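Local coordinates for tryptophane-5-halogenase (Microbispora sp. ATCC PTA-5024, PDB 5UAO), which catalyses FAD-dependent chlorination of a peptide tryptophan at position 5 of its indole, a post-translational step in the biosynthesis of the lanthipeptide NAI-107, at residues 254-259 / 326-331; 277-282 / 295-300; 349-354 / 392-397. All coordinates share one frame; numbering follows the deposited sequence.

From the N-terminal side, residues 254-259 lead into strand 258-264 and meet residues 326-331 after a 66-residue excursion, which contact 1 closes at the edge of a mixed sheet. Contact 2 (277-282 / 295-300) lies wholly within that excursion, closing a 12-residue connection that contains most of strand 282-288. The two share a sheet: D257 and A258 both bond to F299. Contact 3 (349-354 / 392-397) follows in series, with 37 residues, largely helical, between its segments; it sets the flavin-side segment 349-354 against helix 383-406. G331 and F350 join contact 1 to contact 3 by a probable backbone bond.

Contact 1: residues 254-259 / 326-331; sequences LFTDAA and VRFRSG
A258 and A259 pair with R327 and V326 in an antiparallel ladder of a mixed sheet, where strand 258-264 begins and the edge strand 324-327 ends. A259 and V326 form the hydrogen-bonded pair, closed by two short bonds: A259 N to V326 O and V326 N to A259 O, each 2.8 Å. A258 and R327 make the next, non-hydrogen-bonded pair, and beyond it F328 N reaches D257 O at 2.9 Å. That last donor sits 48° above the carbonyl plane, off the lone pairs. D257 O also accepts from a water at 3.0 Å, which in turn receives R327 NH1 in the guanidinium plane, so a water bridges the R327 guanidinium to the D257 carbonyl.

The F328 ring lies flat beneath the backbone of D257. With chi1 at 59°, CG stands between the backbone N and the carbonyl carbon, bringing one face under D257 CA, 3.8 Å from the ring centroid and 19° off its normal. T256 OG1 comes to the ring edge near its plane, 3.8 Å from CZ. Past the paired residues the chains separate, and a second water lies between them, accepting from S330 N and donating toward L254 O and T256 O, the latter at 2.7 Å. L254 CB meets S330 CB directly at 4.0 Å. D257 carries its carboxylate away to S301. V326 and A259 touch the FAD. D257 and A258 both face F299 on the neighbouring strand, the mark of a classic beta bulge where a sheet strand begins.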
loop_
_atom_site.group_PDB
_atom_site.type_symbol
_atom_site.label_atom_id
_atom_site.label_comp_id
_atom_site.label_asym_id
_atom_site.label_seq_id
_atom_site.Cartn_x
_atom_site.Cartn_y
_atom_site.Cartn_z
ATOM N N LEU A 254 16.797 -0.698 -18.267
ATOM C CA LEU A 254 17.602 -1.861 -17.990
ATOM C C LEU A 254 18.106 -2.330 -19.372
ATOM O O LEU A 254 17.341 -2.823 -20.198
ATOM C CB LEU A 254 16.747 -2.880 -17.208
ATOM C CG LEU A 254 16.177 -2.355 -15.865
ATOM C CD1 LEU A 254 15.310 -3.390 -15.179
ATOM C CD2 LEU A 254 17.347 -2.094 -14.922
ATOM N N PHE A 255 19.379 -2.058 -19.638
ATOM C CA PHE A 255 19.979 -2.206 -20.967
ATOM C C PHE A 255 20.739 -3.537 -21.178
ATOM O O PHE A 255 21.224 -3.789 -22.278
ATOM C CB PHE A 255 21.134 -1.189 -21.125
ATOM C CG PHE A 255 20.801 0.222 -20.936
ATOM C CD1 PHE A 255 19.523 0.721 -21.112
ATOM C CD2 PHE A 255 21.836 1.112 -20.689
ATOM C CE1 PHE A 255 19.271 2.095 -21.015
ATOM C CE2 PHE A 255 21.598 2.485 -20.583
ATOM C CZ PHE A 255 20.315 2.974 -20.733
ATOM N N THR A 256 21.038 -4.292 -20.116
ATOM C CA THR A 256 21.788 -5.537 -20.312
ATOM C C THR A 256 20.913 -6.652 -20.888
ATOM O O THR A 256 19.731 -6.656 -20.641
ATOM C CB THR A 256 22.394 -6.013 -18.988
ATOM O OG1 THR A 256 21.373 -6.166 -18.016
ATOM C CG2 THR A 256 23.401 -4.996 -18.486
ATOM N N ASP A 257 21.494 -7.616 -21.591
ATOM C CA ASP A 257 20.715 -8.654 -22.221
ATOM C C ASP A 257 21.393 -9.995 -22.338
ATOM O O ASP A 257 20.868 -10.889 -23.028
ATOM C CB ASP A 257 20.340 -8.198 -23.649
ATOM C CG ASP A 257 21.555 -7.822 -24.485
ATOM O OD1 ASP A 257 22.717 -7.753 -24.000
ATOM O OD2 ASP A 257 21.361 -7.625 -25.680
ATOM N N ALA A 258 22.571 -10.150 -21.726
ATOM C CA ALA A 258 23.343 -11.376 -21.825
ATOM C C ALA A 258 24.167 -11.559 -20.581
ATOM O O ALA A 258 24.478 -10.584 -19.903
ATOM C CB ALA A 258 24.252 -11.355 -23.081
ATOM N N ALA A 259 24.499 -12.826 -20.298
ATOM C CA ALA A 259 25.443 -13.172 -19.263
ATOM C C ALA A 259 26.355 -14.319 -19.677
ATOM O O ALA A 259 25.925 -15.349 -20.238
ATOM C CB ALA A 259 24.696 -13.570 -18.004
ATOM N N VAL A 326 24.089 -16.959 -21.649
ATOM C CA VAL A 326 22.645 -16.951 -21.473
ATOM C C VAL A 326 22.116 -15.582 -21.964
ATOM O O VAL A 326 22.666 -14.583 -21.582
ATOM C CB VAL A 326 22.350 -17.137 -19.979
ATOM C CG1 VAL A 326 20.887 -16.931 -19.672
ATOM C CG2 VAL A 326 22.786 -18.531 -19.526
ATOM N N ARG A 327 21.016 -15.536 -22.722
ATOM C CA ARG A 327 20.454 -14.269 -23.223
ATOM C C ARG A 327 19.119 -14.039 -22.557
ATOM O O ARG A 327 18.450 -14.985 -22.083
ATOM C CB ARG A 327 20.293 -14.327 -24.749
ATOM C CG ARG A 327 21.566 -14.663 -25.481
ATOM C CD ARG A 327 21.530 -14.131 -26.885
ATOM N NE ARG A 327 22.826 -14.330 -27.533
ATOM C CZ ARG A 327 23.782 -13.425 -27.669
ATOM N NH1 ARG A 327 23.627 -12.166 -27.259
ATOM N NH2 ARG A 327 24.899 -13.789 -28.287
ATOM N N PHE A 328 18.742 -12.808 -22.437
ATOM C CA PHE A 328 17.475 -12.487 -21.752
ATOM C C PHE A 328 16.956 -11.161 -22.178
ATOM O O PHE A 328 17.658 -10.405 -22.846
ATOM C CB PHE A 328 17.635 -12.535 -20.230
ATOM C CG PHE A 328 18.678 -11.585 -19.679
ATOM C CD1 PHE A 328 18.356 -10.240 -19.466
ATOM C CD2 PHE A 328 19.958 -12.013 -19.404
ATOM C CE1 PHE A 328 19.293 -9.369 -18.933
ATOM C CE2 PHE A 328 20.894 -11.144 -18.851
ATOM C CZ PHE A 328 20.562 -9.823 -18.661
ATOM N N ARG A 329 15.723 -10.843 -21.761
ATOM C CA ARG A 329 15.196 -9.505 -21.965
ATOM C C ARG A 329 14.429 -9.069 -20.745
ATOM O O ARG A 329 13.823 -9.883 -20.034
ATOM C CB ARG A 329 14.361 -9.455 -23.214
ATOM C CG ARG A 329 13.112 -10.344 -23.151
ATOM C CD ARG A 329 12.204 -10.030 -24.361
ATOM N NE ARG A 329 10.991 -10.825 -24.314
ATOM C CZ ARG A 329 9.997 -10.733 -25.192
ATOM N NH1 ARG A 329 10.026 -9.850 -26.187
ATOM N NH2 ARG A 329 8.950 -11.491 -25.044
ATOM N N SER A 330 14.531 -7.788 -20.426
ATOM C CA SER A 330 13.945 -7.230 -19.206
ATOM C C SER A 330 12.628 -6.610 -19.566
ATOM O O SER A 330 12.541 -5.755 -20.464
ATOM C CB SER A 330 14.855 -6.156 -18.560
ATOM O OG SER A 330 16.039 -6.759 -18.070
ATOM N N GLY A 331 11.609 -6.965 -18.816
ATOM C CA GLY A 331 10.260 -6.506 -19.114
ATOM C C GLY A 331 9.252 -7.435 -18.557
ATOM O O GLY A 331 9.593 -8.422 -17.947
HETATM O O HOH W 1 17.127 -5.907 -21.090
HETATM O O HOH W 2 21.288 -10.995 -26.017
#

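Contact 2: residues 277-282 / 295-300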
loop_
_atom_site.group_PDB
_atom_site.type_symbol
_atom_site.label_atom_id
_atom_site.label_comp_id
_atom_site.label_asym_id
_atom_site.label_seq_id
_atom_site.Cartn_x
_atom_site.Cartn_y
_atom_site.Cartn_z
ATOM N N THR A 277 29.734 -6.806 -8.715
ATOM C CA THR A 277 30.966 -6.092 -9.058
ATOM C C THR A 277 30.775 -5.334 -10.366
ATOM O O THR A 277 30.443 -5.951 -11.390
ATOM C CB THR A 277 32.109 -7.145 -9.211
ATOM O OG1 THR A 277 32.331 -7.829 -7.957
ATOM C CG2 THR A 277 33.382 -6.571 -9.608
ATOM N N THR A 278 31.098 -4.062 -10.372
ATOM C CA THR A 278 30.949 -3.251 -11.587
ATOM C C THR A 278 32.024 -3.715 -12.600
ATOM O O THR A 278 33.161 -3.955 -12.205
ATOM C CB THR A 278 31.138 -1.799 -11.276
ATOM O OG1 THR A 278 30.155 -1.334 -10.345
ATOM C CG2 THR A 278 30.958 -0.895 -12.533
ATOM N N MET A 279 31.631 -3.832 -13.879
ATOM C CA MET A 279 32.444 -4.322 -14.952
ATOM C C MET A 279 32.340 -3.257 -16.072
ATOM O O MET A 279 31.618 -2.263 -15.929
ATOM C CB MET A 279 31.926 -5.674 -15.470
ATOM C CG MET A 279 31.900 -6.837 -14.441
ATOM S SD MET A 279 33.584 -7.337 -14.023
ATOM C CE MET A 279 33.888 -8.471 -15.357
ATOM N N ASN A 280 33.115 -3.425 -17.123
ATOM C CA ASN A 280 33.211 -2.343 -18.130
ATOM C C ASN A 280 31.912 -2.102 -18.888
ATOM O O ASN A 280 31.614 -0.975 -19.296
ATOM C CB ASN A 280 34.349 -2.634 -19.118
ATOM C CG ASN A 280 35.747 -2.535 -18.467
ATOM O OD1 ASN A 280 35.923 -1.844 -17.494
ATOM N ND2 ASN A 280 36.739 -3.214 -19.058
ATOM N N ALA A 281 31.165 -3.172 -19.103
ATOM C CA ALA A 281 29.908 -3.101 -19.869
ATOM C C ALA A 281 28.751 -3.774 -19.127
ATOM O O ALA A 281 27.845 -4.351 -19.773
ATOM C CB ALA A 281 30.146 -3.783 -21.188
ATOM N N GLY A 282 28.707 -3.643 -17.787
ATOM C CA GLY A 282 27.690 -4.311 -16.971
ATOM C C GLY A 282 28.260 -4.642 -15.614
ATOM O O GLY A 282 28.969 -3.804 -15.032
ATOM N N LEU A 295 29.865 -17.527 -10.843
ATOM C CA LEU A 295 29.958 -16.165 -11.320
ATOM C C LEU A 295 29.129 -15.967 -12.596
ATOM O O LEU A 295 28.938 -16.890 -13.387
ATOM C CB LEU A 295 31.433 -15.823 -11.581
ATOM C CG LEU A 295 32.202 -15.320 -10.384
ATOM C CD1 LEU A 295 32.474 -16.382 -9.365
ATOM C CD2 LEU A 295 33.543 -14.817 -10.873
ATOM N N GLY A 296 28.721 -14.715 -12.824
ATOM C CA GLY A 296 28.106 -14.338 -14.083
ATOM C C GLY A 296 28.269 -12.869 -14.413
ATOM O O GLY A 296 27.880 -11.990 -13.637
ATOM N N TYR A 297 28.863 -12.619 -15.563
ATOM C CA TYR A 297 29.007 -11.266 -16.094
ATOM C C TYR A 297 27.812 -10.957 -16.981
ATOM O O TYR A 297 27.641 -11.480 -18.082
ATOM C CB TYR A 297 30.304 -11.174 -16.877
ATOM C CG TYR A 297 30.636 -9.873 -17.489
ATOM C CD1 TYR A 297 29.895 -8.717 -17.236
ATOM C CD2 TYR A 297 31.810 -9.745 -18.254
ATOM C CE1 TYR A 297 30.257 -7.508 -17.806
ATOM C CE2 TYR A 297 32.173 -8.536 -18.782
ATOM C CZ TYR A 297 31.430 -7.427 -18.523
ATOM O OH TYR A 297 31.808 -6.213 -19.068
ATOM N N VAL A 298 26.947 -10.156 -16.394
ATOM C CA VAL A 298 25.780 -9.606 -17.039
ATOM C C VAL A 298 26.214 -8.350 -17.803
ATOM O O VAL A 298 26.745 -7.399 -17.229
ATOM C CB VAL A 298 24.715 -9.222 -15.938
ATOM C CG1 VAL A 298 23.566 -8.401 -16.519
ATOM C CG2 VAL A 298 24.128 -10.478 -15.289
ATOM N N PHE A 299 25.951 -8.333 -19.073
ATOM C CA PHE A 299 26.468 -7.233 -19.946
ATOM C C PHE A 299 25.432 -6.819 -20.990
ATOM O O PHE A 299 24.508 -7.591 -21.280
ATOM C CB PHE A 299 27.806 -7.648 -20.647
ATOM C CG PHE A 299 27.731 -8.848 -21.532
ATOM C CD1 PHE A 299 27.821 -10.134 -21.002
ATOM C CD2 PHE A 299 27.679 -8.731 -22.896
ATOM C CE1 PHE A 299 27.796 -11.241 -21.840
ATOM C CE2 PHE A 299 27.602 -9.829 -23.741
ATOM C CZ PHE A 299 27.682 -11.099 -23.219
ATOM N N SER A 300 25.637 -5.627 -21.588
ATOM C CA SER A 300 24.958 -5.209 -22.831
ATOM C C SER A 300 25.686 -5.698 -24.044
ATOM O O SER A 300 26.844 -5.276 -24.315
ATOM C CB SER A 300 24.934 -3.696 -22.947
ATOM O OG SER A 300 24.497 -3.410 -24.286
#
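Y297 sends its phenol across from the neighbouring strand to the turn of a beta-hairpin, where its OH accepts the backbone N-H of A281 at 3.1 Å. The hairpin links strands 274-279 and 282-288 through N280 and A281, and M279 N bonds to G282 O across its neck. Tyrosine CG lies anti to the backbone N (chi1 -180°), which extends the ring away from strand 293-299 to the turn; E312 of helix 306-316 binds the same OH and also takes N280 N, so one carboxylate steadies both turn and tyrosine.

M279 wraps over one face of the Y297 ring. Its CB touches CE1 at 3.4 Å, and bends at chi2 and chi3 bring CE back over the ring, 3.9 Å from the centroid and offset toward the rim. SD stands higher, 4.9 Å out and almost on the ring normal, giving a Met-aromatic contact with the methyl rather than the sulfur as the closer partner.

Just after the turn, G282 and F299 form an antiparallel non-hydrogen-bonded pair. The backbone angles of G282 call for glycine, and strand 293-299 packs where a CB of residue 282 would point, against V298 O; G282 CA makes a CA-H...O contact with that oxygen at 3.2 Å. A281 O receives S300 N at 3.1 Å, with a C=O...N angle of 175°, while F299 CA adds a CA-H...O contact to the same oxygen at 3.2 Å.

Contact 3: residues 349-354 / 392-397. With FAD (flavin-adenine dinucleotide), chain E.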
loop_
_atom_site.group_PDB
_atom_site.type_symbol
_atom_site.label_atom_id
_atom_site.label_comp_id
_atom_site.label_asym_id
_atom_site.label_seq_id
_atom_site.Cartn_x
_atom_site.Cartn_y
_atom_site.Cartn_z
ATOM N N ALA A 349 7.605 -12.358 -16.854
ATOM C CA ALA A 349 8.455 -11.196 -16.656
ATOM C C ALA A 349 9.850 -11.601 -16.248
ATOM O O ALA A 349 10.030 -12.697 -15.714
ATOM C CB ALA A 349 7.873 -10.304 -15.540
ATOM N N PHE A 350 10.810 -10.680 -16.384
ATOM C CA PHE A 350 12.227 -10.955 -15.994
ATOM C C PHE A 350 12.916 -9.634 -15.797
ATOM O O PHE A 350 12.680 -8.722 -16.555
ATOM C CB PHE A 350 12.989 -11.681 -17.102
ATOM C CG PHE A 350 14.465 -11.883 -16.803
ATOM C CD1 PHE A 350 14.875 -12.986 -16.096
ATOM C CD2 PHE A 350 15.404 -10.941 -17.153
ATOM C CE1 PHE A 350 16.204 -13.168 -15.789
ATOM C CE2 PHE A 350 16.723 -11.110 -16.823
ATOM C CZ PHE A 350 17.122 -12.210 -16.132
ATOM N N VAL A 351 13.711 -9.512 -14.752
ATOM C CA VAL A 351 14.731 -8.434 -14.667
ATOM C C VAL A 351 16.051 -9.102 -14.307
ATOM O O VAL A 351 16.087 -10.231 -13.769
ATOM C CB VAL A 351 14.423 -7.388 -13.598
ATOM C CG1 VAL A 351 13.170 -6.620 -13.951
ATOM C CG2 VAL A 351 14.312 -8.037 -12.214
ATOM N N GLU A 352 17.143 -8.416 -14.596
ATOM C CA GLU A 352 18.474 -8.959 -14.339
ATOM C C GLU A 352 18.594 -9.223 -12.848
ATOM O O GLU A 352 17.844 -8.623 -12.035
ATOM C CB GLU A 352 19.547 -8.018 -14.792
ATOM C CG GLU A 352 19.565 -6.649 -14.141
ATOM C CD GLU A 352 20.365 -5.680 -14.970
ATOM O OE1 GLU A 352 21.604 -5.688 -14.972
ATOM O OE2 GLU A 352 19.737 -4.906 -15.698
ATOM N N PRO A 353 19.430 -10.177 -12.493
ATOM C CA PRO A 353 19.433 -10.622 -11.123
ATOM C C PRO A 353 20.191 -9.746 -10.180
ATOM O O PRO A 353 20.671 -10.219 -9.138
ATOM C CB PRO A 353 20.080 -12.006 -11.228
ATOM C CG PRO A 353 21.073 -11.776 -12.342
ATOM C CD PRO A 353 20.262 -11.051 -13.344
ATOM N N LEU A 354 20.232 -8.443 -10.409
ATOM C CA LEU A 354 20.978 -7.566 -9.471
ATOM C C LEU A 354 20.460 -7.533 -7.978
ATOM O O LEU A 354 21.170 -7.223 -6.979
ATOM C CB LEU A 354 21.032 -6.190 -10.126
ATOM C CG LEU A 354 22.018 -5.134 -9.686
ATOM C CD1 LEU A 354 23.446 -5.613 -9.613
ATOM C CD2 LEU A 354 21.893 -4.011 -10.716
ATOM N N HIS A 392 2.194 -4.143 -10.637
ATOM C CA HIS A 392 2.646 -3.065 -9.734
ATOM C C HIS A 392 3.983 -3.489 -9.035
ATOM O O HIS A 392 4.926 -2.713 -8.875
ATOM C CB HIS A 392 1.544 -2.819 -8.676
ATOM C CG HIS A 392 1.948 -1.867 -7.603
ATOM N ND1 HIS A 392 2.110 -0.521 -7.838
ATOM C CD2 HIS A 392 2.290 -2.063 -6.309
ATOM C CE1 HIS A 392 2.479 0.083 -6.722
ATOM N NE2 HIS A 392 2.584 -0.829 -5.778
ATOM N N ARG A 393 4.025 -4.738 -8.614
ATOM C CA ARG A 393 5.200 -5.296 -7.943
ATOM C C ARG A 393 6.397 -5.309 -8.904
ATOM O O ARG A 393 7.467 -4.845 -8.541
ATOM C CB ARG A 393 4.904 -6.715 -7.408
ATOM C CG ARG A 393 4.311 -6.668 -5.986
ATOM C CD ARG A 393 5.463 -6.637 -4.901
ATOM N NE ARG A 393 5.282 -7.876 -4.156
ATOM C CZ ARG A 393 6.174 -8.671 -3.653
ATOM N NH1 ARG A 393 7.463 -8.406 -3.648
ATOM N NH2 ARG A 393 5.712 -9.770 -3.085
ATOM N N TRP A 394 6.214 -5.785 -10.150
ATOM C CA TRP A 394 7.315 -5.827 -11.096
ATOM C C TRP A 394 7.805 -4.419 -11.489
ATOM O O TRP A 394 9.007 -4.134 -11.562
ATOM C CB TRP A 394 6.910 -6.660 -12.302
ATOM C CG TRP A 394 7.064 -8.131 -12.134
ATOM C CD1 TRP A 394 6.117 -9.018 -11.734
ATOM C CD2 TRP A 394 8.253 -8.891 -12.378
ATOM N NE1 TRP A 394 6.619 -10.295 -11.761
ATOM C CE2 TRP A 394 7.937 -10.249 -12.126
ATOM C CE3 TRP A 394 9.563 -8.562 -12.735
ATOM C CZ2 TRP A 394 8.873 -11.281 -12.271
ATOM C CZ3 TRP A 394 10.506 -9.612 -12.895
ATOM C CH2 TRP A 394 10.152 -10.942 -12.619
ATOM N N ASP A 395 6.858 -3.509 -11.719
ATOM C CA ASP A 395 7.199 -2.159 -12.109
ATOM C C ASP A 395 8.018 -1.426 -11.036
ATOM O O ASP A 395 8.971 -0.692 -11.390
ATOM C CB ASP A 395 5.936 -1.363 -12.489
ATOM C CG ASP A 395 5.322 -1.803 -13.854
ATOM O OD1 ASP A 395 5.977 -2.513 -14.669
ATOM O OD2 ASP A 395 4.164 -1.417 -14.137
ATOM N N ALA A 396 7.676 -1.637 -9.773
ATOM C CA ALA A 396 8.431 -1.067 -8.676
ATOM C C ALA A 396 9.892 -1.625 -8.642
ATOM O O ALA A 396 10.812 -0.873 -8.308
ATOM C CB ALA A 396 7.723 -1.268 -7.327
ATOM N N ILE A 397 10.058 -2.936 -8.859
ATOM C CA ILE A 397 11.364 -3.548 -8.928
ATOM C C ILE A 397 12.134 -2.915 -10.054
ATOM O O ILE A 397 13.307 -2.634 -9.905
ATOM C CB ILE A 397 11.266 -5.039 -9.061
ATOM C CG1 ILE A 397 10.833 -5.618 -7.724
ATOM C CG2 ILE A 397 12.570 -5.659 -9.460
ATOM C CD1 ILE A 397 10.259 -7.000 -7.827
HETATM P PA FAD E . 13.117 -22.057 -17.578
HETATM O O1A FAD E . 14.136 -22.434 -16.502
HETATM O O2A FAD E . 13.524 -21.382 -18.902
HETATM O O5B FAD E . 12.161 -23.315 -17.878
HETATM C C5B FAD E . 11.304 -23.445 -18.994
HETATM C C4B FAD E . 10.767 -24.865 -18.988
HETATM O O4B FAD E . 9.758 -24.786 -19.998
HETATM C C3B FAD E . 11.726 -26.003 -19.392
HETATM O O3B FAD E . 11.544 -27.250 -18.551
HETATM C C2B FAD E . 11.348 -26.290 -20.849
HETATM O O2B FAD E . 11.624 -27.670 -21.322
HETATM C C1B FAD E . 9.855 -25.959 -20.812
HETATM N N9A FAD E . 9.318 -25.722 -22.173
HETATM C C8A FAD E . 9.565 -24.642 -22.973
HETATM N N7A FAD E . 8.874 -24.778 -24.139
HETATM C C5A FAD E . 8.214 -25.961 -24.074
HETATM C C6A FAD E . 7.371 -26.713 -24.996
HETATM N N6A FAD E . 7.079 -26.191 -26.224
HETATM N N1A FAD E . 6.876 -27.864 -24.567
HETATM C C2A FAD E . 7.133 -28.374 -23.346
HETATM N N3A FAD E . 7.919 -27.743 -22.472
HETATM C C4A FAD E . 8.472 -26.558 -22.794
HETATM N N1 FAD E . 16.429 -15.592 -10.043
HETATM C C2 FAD E . 16.737 -15.541 -8.703
HETATM O O2 FAD E . 15.827 -15.689 -7.825
HETATM N N3 FAD E . 18.015 -15.350 -8.279
HETATM C C4 FAD E . 19.059 -15.200 -9.119
HETATM O O4 FAD E . 20.212 -15.008 -8.620
HETATM C C4X FAD E . 18.776 -15.253 -10.593
HETATM N N5 FAD E . 19.731 -15.052 -11.544
HETATM C C5X FAD E . 19.456 -15.099 -12.870
HETATM C C6 FAD E . 20.479 -14.886 -13.785
HETATM C C7 FAD E . 20.235 -14.891 -15.146
HETATM C C7M FAD E . 21.318 -14.692 -16.165
HETATM C C8 FAD E . 18.891 -15.183 -15.639
HETATM C C8M FAD E . 18.643 -15.199 -17.134
HETATM C C9 FAD E . 17.867 -15.386 -14.730
HETATM C C9A FAD E . 18.062 -15.341 -13.348
HETATM N N10 FAD E . 16.997 -15.530 -12.400
HETATM C C10 FAD E . 17.359 -15.468 -11.016
HETATM C "C1'" FAD E . 15.578 -15.880 -12.715
HETATM C "C2'" FAD E . 15.521 -17.451 -12.394
HETATM O "O2'" FAD E . 16.615 -17.942 -13.158
HETATM C "C3'" FAD E . 14.570 -18.601 -12.882
HETATM O "O3'" FAD E . 14.962 -20.021 -12.775
HETATM C "C4'" FAD E . 14.656 -18.666 -14.379
HETATM O "O4'" FAD E . 15.454 -17.564 -14.906
HETATM C "C5'" FAD E . 13.216 -18.857 -14.856
HETATM O "O5'" FAD E . 12.766 -20.144 -14.548
HETATM P P FAD E . 11.577 -20.670 -15.542
HETATM O O1P FAD E . 10.578 -19.611 -15.733
HETATM O O2P FAD E . 11.142 -21.948 -14.837
HETATM O O3P FAD E . 12.096 -20.912 -17.010
#
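Strand residue A349 faces helix residue W394 with CA atoms 7.8 Å apart, and V351 faces I397, one helical turn on, at 8.3 Å, a separation bridged by side chains from the helix. The indole of W394 carries most of it. A349 CB sits over the centre of the six-membered ring, 3.3 Å from its centroid and 9° off the normal, a tight CH-pi contact in which the methyl group meets the aromatic face head-on. With CG of W394 anti to the carbonyl carbon (chi1 -83°), the indole reaches across to segment 349-354, where CZ3 meets the backbone. There V351 N lies at the ring edge, near its plane, 3.7 Å from CZ3.

V351 uses both branches. CG1 rests against W394 CZ3 at 4.1 Å, and CG2 meets I397 CG2 at 4.0 Å, the V351 and I397 side chains crossing at about a right angle. V351 thus touches two residues a turn apart on the helix, W394 and I397.

Behind this patch the same segment lines the flavin. The CB of P353 stands over the isoalloxazine face, 3.1 Å from N5 of FAD, with its CG 3.5 Å from C6. F350 points away from the helix and turns its ring edge to the benzenoid end of the flavin, though the modelled approach there is too close to be trusted. E352 holds Y405 of helix 383-406 and W283 of strand 282-288 through its carboxylate.

W394 also meets Y348 edge-to-face and touches M361, so it ties helix 383-406 to helix 358-372 as well as to the small sheet in which strand 349-350 pairs with strand 331-333.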